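Local coordinates for protein trans-4-hydroxy-L-proline dehydratase (Clostridioides difficile 70-100-2010, PDB 6VXC) that uses a glycyl radical to dehydrate trans-4-hydroxy-L-proline to (S)-1-pyrroline-5-carboxylate in the anaerobic breakdown of hydroxyproline, at residues M21-T25 against D388-L392; G24-T29 against Q328-C333; E87-G91 against I280-F285. All coordinates share one frame; numbering follows the deposited sequence.

Interaction 1: residues M21-T25 against D388-L392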
# COMPACT_ATOMS: atom_id res chain seq x y z
N MET A 21 22.62 8.77 21.82
CA MET A 21 23.61 8.08 20.97
C MET A 21 22.99 7.82 19.57
O MET A 21 22.37 8.67 18.95
CB MET A 21 23.90 6.73 21.66
N ALA A 22 23.27 6.65 19.08
CA ALA A 22 22.79 6.00 17.90
C ALA A 22 21.47 5.34 18.24
O ALA A 22 21.31 4.87 19.32
CB ALA A 22 23.81 4.97 17.50
N ARG A 23 20.57 5.29 17.28
CA ARG A 23 19.28 4.68 17.50
C ARG A 23 19.38 3.17 17.58
O ARG A 23 20.14 2.57 16.92
CB ARG A 23 18.26 5.18 16.49
CG ARG A 23 17.80 6.58 16.72
CD ARG A 23 16.76 7.05 15.71
NE ARG A 23 16.28 8.37 16.02
CZ ARG A 23 15.36 8.66 16.90
NH1 ARG A 23 14.78 7.72 17.59
NH2 ARG A 23 15.04 9.89 17.10
N GLY A 24 18.54 2.59 18.41
CA GLY A 24 18.59 1.17 18.72
C GLY A 24 18.76 1.08 20.22
O GLY A 24 19.53 1.81 20.83
N THR A 25 17.97 0.20 20.85
CA THR A 25 18.00 0.08 22.30
C THR A 25 19.24 -0.66 22.78
O THR A 25 19.74 -0.39 23.87
CB THR A 25 16.73 -0.62 22.79
OG1 THR A 25 15.59 0.12 22.35
CG2 THR A 25 16.68 -0.73 24.31
N ASP A 388 9.24 3.94 18.06
CA ASP A 388 9.75 5.21 18.57
C ASP A 388 11.28 5.24 18.51
O ASP A 388 11.88 6.14 17.91
CB ASP A 388 9.24 5.37 20.00
CG ASP A 388 9.40 6.76 20.58
OD1 ASP A 388 9.70 7.73 19.84
OD2 ASP A 388 9.19 6.88 21.81
N GLU A 389 11.93 4.22 19.08
CA GLU A 389 13.39 4.18 19.10
C GLU A 389 13.97 4.09 17.69
O GLU A 389 14.89 4.84 17.35
CB GLU A 389 13.88 3.01 19.95
CG GLU A 389 15.41 2.88 19.95
CD GLU A 389 16.10 4.02 20.70
OE1 GLU A 389 15.55 4.46 21.73
OE2 GLU A 389 17.17 4.48 20.25
N MET A 390 13.47 3.17 16.87
CA MET A 390 14.13 2.88 15.59
C MET A 390 13.98 4.00 14.56
O MET A 390 14.89 4.22 13.75
CB MET A 390 13.61 1.56 15.02
CG MET A 390 13.90 0.33 15.91
SD MET A 390 15.63 0.17 16.41
CE MET A 390 16.37 -0.48 14.93
N LYS A 391 12.85 4.70 14.57
CA LYS A 391 12.57 5.78 13.62
C LYS A 391 12.93 5.38 12.18
O LYS A 391 13.68 6.06 11.48
CB LYS A 391 13.28 7.07 14.05
CG LYS A 391 12.72 8.33 13.37
CD LYS A 391 13.43 9.63 13.80
CE LYS A 391 12.87 10.82 13.03
NZ LYS A 391 13.34 12.15 13.52
N LEU A 392 12.35 4.26 11.73
CA LEU A 392 12.52 3.75 10.38
C LEU A 392 11.22 3.86 9.60
O LEU A 392 10.14 3.61 10.14
CB LEU A 392 12.98 2.29 10.40
CG LEU A 392 14.33 2.00 11.08
CD1 LEU A 392 14.55 0.50 11.22
CD2 LEU A 392 15.51 2.68 10.35
O HOH W 1 13.02 8.21 20.20
O HOH W 2 15.02 2.39 23.55
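Arg23 NH1 donates to Glu389 O at 2.9 Å, an arginine closing on a carbonyl in the last turn of helix 378-390. The contact fastens the N-terminal arm of this glycyl radical enzyme to that helix end, where Lys391 has already left helical geometry with a positive phi. The oxygen lies in the guanidinium plane, but NH1 comes to it from well above the carbonyl plane. The same NH1 donates to a water 3.2 Å away, which gives a weak bond to Asp388 OD1; the carboxylate of Asp388 is engaged chiefly by Lys419 and Arg412. Lys391 lays CD over one face of the guanidinium, toward its rim, aliphatic carbon against the flat cation, with Lys391 NZ 4.6 Å from Arg23 NH2. Glu389 turns its carboxylate to the backbone of the N-terminal segment: its CG stands anti to the backbone N (chi1 177°) and the bend at chi2 (69°) swings the carboxylate to Gly24, whose N donates to Glu389 OE2 at 3.0 Å on the anti side. The other oxygen, OE1, shares a water with Thr25 OG1, a hydroxyl that also binds Glu332. Met390 SD lies 3.9 Å from Gly24 CA.

Interaction 2: residues G24-T29 against Q328-C333; sequences GTFERT and QELLEC
Residues 24-29 run from a short loop through the N-cap residue Phe26 into helix 27-38, and they lie against a continuous turn and a half of helix 324-339, with the backbones nearest at Thr29 and Cys333, whose CA atoms are 6.3 Å apart. Glu332 is the hub of the contact at this helix start. Its OE1 accepts from Thr25 N on the syn side, 2.9 Å away, and from Thr29 OG1 at 2.7 Å, nearly along the C-O bond. Thr25 OG1 comes to 2.5 Å from Glu332 OE2, so short that the exact length is doubtful; OE2 also accepts from Gln328 NE2 on the anti side. Thr29 holds its hydroxyl between backbone N and carbonyl carbon (chi1 59°), where OG1 can also receive Phe26 N at 3.3 Å, half of a capping box, while CG2 packs on Glu332 CB. Next to this cluster, Glu329 passes its CB 3.7 Å from Phe26 CE2. Arg28 NE makes a salt bridge of 2.8 Å to Glu329 OE1, which lies in the guanidinium plane; NE comes from above the carboxylate plane. Arg28 has a second acid, Asp257. Thr25 N, Thr29 OG1 and Gln328 NE2, with Thr25 OG1 close by, would probably favour the ionised form of the buried Glu332 carboxylate and restrain its rotation.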
# COMPACT_ATOMS: atom_id res chain seq x y z
N GLY A 24 18.54 2.59 18.41
CA GLY A 24 18.59 1.17 18.72
C GLY A 24 18.76 1.08 20.22
O GLY A 24 19.53 1.81 20.83
N THR A 25 17.97 0.20 20.85
CA THR A 25 18.00 0.08 22.30
C THR A 25 19.24 -0.66 22.78
O THR A 25 19.74 -0.39 23.87
CB THR A 25 16.73 -0.62 22.79
OG1 THR A 25 15.59 0.12 22.35
CG2 THR A 25 16.68 -0.73 24.31
N PHE A 26 19.79 -1.55 21.96
CA PHE A 26 20.92 -2.37 22.34
C PHE A 26 22.05 -2.20 21.34
O PHE A 26 21.84 -1.77 20.20
CB PHE A 26 20.51 -3.84 22.47
CG PHE A 26 19.30 -4.02 23.32
CD1 PHE A 26 19.42 -4.06 24.70
CD2 PHE A 26 18.04 -4.07 22.75
CE1 PHE A 26 18.31 -4.19 25.51
CE2 PHE A 26 16.92 -4.20 23.54
CZ PHE A 26 17.05 -4.27 24.93
N GLU A 27 23.25 -2.54 21.79
CA GLU A 27 24.40 -2.44 20.90
C GLU A 27 24.17 -3.24 19.62
O GLU A 27 24.50 -2.77 18.53
CB GLU A 27 25.66 -2.96 21.61
CG GLU A 27 26.12 -2.12 22.78
CD GLU A 27 26.46 -0.70 22.37
OE1 GLU A 27 27.34 -0.53 21.50
OE2 GLU A 27 25.84 0.24 22.90
N ARG A 28 23.57 -4.42 19.73
CA ARG A 28 23.29 -5.21 18.54
C ARG A 28 22.43 -4.44 17.54
O ARG A 28 22.79 -4.31 16.37
CB ARG A 28 22.60 -6.52 18.92
CG ARG A 28 22.25 -7.42 17.73
CD ARG A 28 21.21 -8.47 18.12
NE ARG A 28 21.63 -9.31 19.23
CZ ARG A 28 22.51 -10.31 19.14
NH1 ARG A 28 22.82 -11.01 20.23
NH2 ARG A 28 23.07 -10.63 17.98
N THR A 29 21.30 -3.90 18.00
CA THR A 29 20.35 -3.30 17.07
C THR A 29 20.81 -1.93 16.59
O THR A 29 20.47 -1.53 15.47
CB THR A 29 18.96 -3.23 17.72
OG1 THR A 29 19.01 -2.46 18.92
CG2 THR A 29 18.44 -4.63 18.05
N GLN A 328 11.83 -6.98 22.93
CA GLN A 328 12.01 -5.73 22.20
C GLN A 328 13.18 -5.84 21.23
O GLN A 328 13.09 -5.35 20.10
CB GLN A 328 12.23 -4.57 23.16
CG GLN A 328 12.47 -3.27 22.44
CD GLN A 328 12.42 -2.05 23.37
OE1 GLN A 328 12.06 -2.15 24.55
NE2 GLN A 328 12.76 -0.89 22.83
N GLU A 329 14.28 -6.47 21.67
CA GLU A 329 15.45 -6.62 20.81
C GLU A 329 15.10 -7.39 19.54
O GLU A 329 15.54 -7.02 18.44
CB GLU A 329 16.58 -7.31 21.58
CG GLU A 329 17.86 -7.52 20.76
CD GLU A 329 18.98 -8.22 21.53
OE1 GLU A 329 20.16 -7.95 21.25
OE2 GLU A 329 18.69 -9.07 22.38
N LEU A 330 14.30 -8.44 19.67
CA LEU A 330 13.92 -9.23 18.50
C LEU A 330 13.06 -8.40 17.54
O LEU A 330 13.21 -8.51 16.32
CB LEU A 330 13.20 -10.51 18.93
CG LEU A 330 14.13 -11.56 19.52
CD1 LEU A 330 13.37 -12.64 20.28
CD2 LEU A 330 14.98 -12.18 18.42
N LEU A 331 12.17 -7.57 18.08
CA LEU A 331 11.35 -6.72 17.22
C LEU A 331 12.16 -5.61 16.57
O LEU A 331 11.88 -5.23 15.43
CB LEU A 331 10.18 -6.13 18.01
CG LEU A 331 9.07 -7.14 18.28
CD1 LEU A 331 8.01 -6.57 19.17
CD2 LEU A 331 8.48 -7.62 16.95
N GLU A 332 13.16 -5.07 17.26
CA GLU A 332 14.05 -4.11 16.61
C GLU A 332 14.80 -4.77 15.47
O GLU A 332 14.99 -4.16 14.42
CB GLU A 332 15.01 -3.48 17.63
CG GLU A 332 14.29 -2.46 18.54
CD GLU A 332 15.17 -1.74 19.57
OE1 GLU A 332 16.41 -1.89 19.57
OE2 GLU A 332 14.57 -1.00 20.40
N CYS A 333 15.20 -6.02 15.65
CA CYS A 333 15.78 -6.77 14.55
C CYS A 333 14.80 -6.89 13.39
O CYS A 333 15.17 -6.66 12.24
CB CYS A 333 16.24 -8.16 15.02
SG CYS A 333 17.70 -8.20 16.09
O HOH W 3 21.71 -9.86 22.58

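Interaction 3: residues E87-G91 against I280-F285; sequences ELIVG and IQMYWF
Ile89 fills the middle of the contact with two separate branches. Its CD1 meets Ile280 CG2 at 3.7 Å, the two side chains crossing at about a right angle, and Ile89 CG2, anti to its own backbone nitrogen, lies 3.8 Å from Trp284 CB. Farther along, Val90 and Phe285 lie side by side and point the same way, with Val90 CG2 4.0 Å from Phe285 CZ. Here a loop of the large PFL-like region, the stretch between helix 64-78 and strand 99-101, is laid along helix 276-293; helix 252-267 also borders the site, with Ile261 against Val90 and Thr264 against Gln281. Gln281 supplies the polar grip, its amide pairing with both backbone groups of Val90 much as a neighbouring strand would. The bend at chi2 (66°) turns the amide to the loop: Gln281 OE1 receives Val90 N at 3.0 Å on a lone pair, and Gln281 NE2 gives an almost straight bond of 2.9 Å to Val90 O, again on a lone pair. NE2 also sits 3.1 Å above the ring centre of Phe285. A water joins OE1 to Leu88 O. At the far edge Trp284 NE1 donates to Gly91 O, 2.9 Å away, with a nearly linear N-H (171°); the oxygen lies in the indole plane, although the nitrogen stands above the carbonyl plane.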
# COMPACT_ATOMS: atom_id res chain seq x y z
N GLU A 87 22.88 -10.39 13.32
CA GLU A 87 21.47 -10.72 13.17
C GLU A 87 21.04 -11.79 14.15
O GLU A 87 21.80 -12.68 14.52
CB GLU A 87 21.18 -11.17 11.75
CG GLU A 87 21.09 -10.01 10.79
CD GLU A 87 20.66 -10.41 9.40
OE1 GLU A 87 20.91 -11.57 8.99
OE2 GLU A 87 20.04 -9.56 8.71
N LEU A 88 19.79 -11.67 14.59
CA LEU A 88 19.05 -12.73 15.24
C LEU A 88 17.95 -13.29 14.36
O LEU A 88 17.62 -14.47 14.48
CB LEU A 88 18.44 -12.23 16.56
CG LEU A 88 19.37 -11.85 17.72
CD1 LEU A 88 18.61 -11.24 18.89
CD2 LEU A 88 20.16 -13.06 18.20
N ILE A 89 17.38 -12.47 13.47
CA ILE A 89 16.42 -12.89 12.45
C ILE A 89 17.10 -12.80 11.10
O ILE A 89 17.68 -11.76 10.77
CB ILE A 89 15.16 -12.00 12.47
CG1 ILE A 89 14.51 -12.01 13.85
CG2 ILE A 89 14.15 -12.42 11.37
CD1 ILE A 89 14.05 -13.38 14.29
N VAL A 90 17.00 -13.86 10.29
CA VAL A 90 17.76 -13.95 9.04
C VAL A 90 16.80 -14.06 7.85
O VAL A 90 15.67 -14.53 7.97
CB VAL A 90 18.75 -15.13 9.03
CG1 VAL A 90 19.77 -15.01 10.16
CG2 VAL A 90 17.99 -16.45 9.09
N GLY A 91 17.30 -13.62 6.70
CA GLY A 91 16.57 -13.63 5.45
C GLY A 91 16.59 -12.28 4.75
O GLY A 91 16.25 -11.26 5.34
N ILE A 280 8.64 -14.98 15.18
CA ILE A 280 9.10 -13.87 14.36
C ILE A 280 9.88 -14.38 13.16
O ILE A 280 9.71 -13.89 12.04
CB ILE A 280 9.92 -12.88 15.20
CG1 ILE A 280 9.01 -12.15 16.21
CG2 ILE A 280 10.70 -11.92 14.30
CD1 ILE A 280 9.76 -11.29 17.19
N GLN A 281 10.74 -15.38 13.36
CA GLN A 281 11.51 -15.92 12.24
C GLN A 281 10.60 -16.62 11.24
O GLN A 281 10.81 -16.51 10.03
CB GLN A 281 12.59 -16.87 12.75
CG GLN A 281 13.47 -17.50 11.65
CD GLN A 281 14.35 -16.49 10.92
OE1 GLN A 281 15.35 -16.03 11.46
NE2 GLN A 281 14.00 -16.15 9.68
N MET A 282 9.57 -17.33 11.71
CA MET A 282 8.59 -17.92 10.80
C MET A 282 7.92 -16.84 9.95
O MET A 282 7.84 -16.96 8.72
CB MET A 282 7.55 -18.74 11.58
CG MET A 282 6.31 -19.18 10.78
SD MET A 282 6.63 -20.44 9.51
CE MET A 282 6.22 -21.91 10.42
N TYR A 283 7.44 -15.77 10.59
CA TYR A 283 6.83 -14.71 9.80
C TYR A 283 7.79 -14.19 8.75
O TYR A 283 7.42 -14.02 7.58
CB TYR A 283 6.33 -13.54 10.66
CG TYR A 283 6.00 -12.42 9.70
CD1 TYR A 283 4.82 -12.44 8.98
CD2 TYR A 283 6.95 -11.46 9.38
CE1 TYR A 283 4.55 -11.49 8.04
CE2 TYR A 283 6.68 -10.50 8.42
CZ TYR A 283 5.49 -10.53 7.75
OH TYR A 283 5.22 -9.59 6.81
N TRP A 284 9.05 -13.93 9.14
CA TRP A 284 9.97 -13.29 8.21
C TRP A 284 10.32 -14.20 7.03
O TRP A 284 10.49 -13.72 5.91
CB TRP A 284 11.25 -12.81 8.91
CG TRP A 284 12.04 -11.97 7.96
CD1 TRP A 284 13.26 -12.26 7.43
CD2 TRP A 284 11.62 -10.74 7.36
NE1 TRP A 284 13.64 -11.28 6.55
CE2 TRP A 284 12.66 -10.32 6.49
CE3 TRP A 284 10.48 -9.94 7.48
CZ2 TRP A 284 12.58 -9.15 5.74
CZ3 TRP A 284 10.41 -8.76 6.74
CH2 TRP A 284 11.45 -8.39 5.88
N PHE A 285 10.46 -15.51 7.28
CA PHE A 285 10.68 -16.45 6.17
C PHE A 285 9.50 -16.44 5.20
O PHE A 285 9.69 -16.42 3.98
CB PHE A 285 10.90 -17.87 6.72
CG PHE A 285 12.32 -18.16 7.14
CD1 PHE A 285 13.40 -17.52 6.53
CD2 PHE A 285 12.58 -19.10 8.14
CE1 PHE A 285 14.71 -17.80 6.91
CE2 PHE A 285 13.90 -19.39 8.53
CZ PHE A 285 14.97 -18.74 7.92
O HOH W 4 16.67 -17.06 13.64

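Overall arrangement
From the N terminus, residues 21-25 lead into helix 27-38, and this first piece of chain takes part in both interaction 1 and interaction 2, which share Gly24 and Thr25. Interaction 1 closes the longest loop, back from helix 378-390; interaction 2 closes a shorter one from helix 324-339; interaction 3, between 87-91 and helix 276-293, is nested inside both. The centres of interactions 1 and 2 are about 9 Å apart, and Met390 touches Glu332 between them. Interactions 2 and 3 meet where Leu88 packs on Arg28 and Leu330, and Ile280 on Leu330 and Leu331. Helix 324-339 thus lies between the chain's beginning and helix 276-293, while interactions 1 and 3 do not touch.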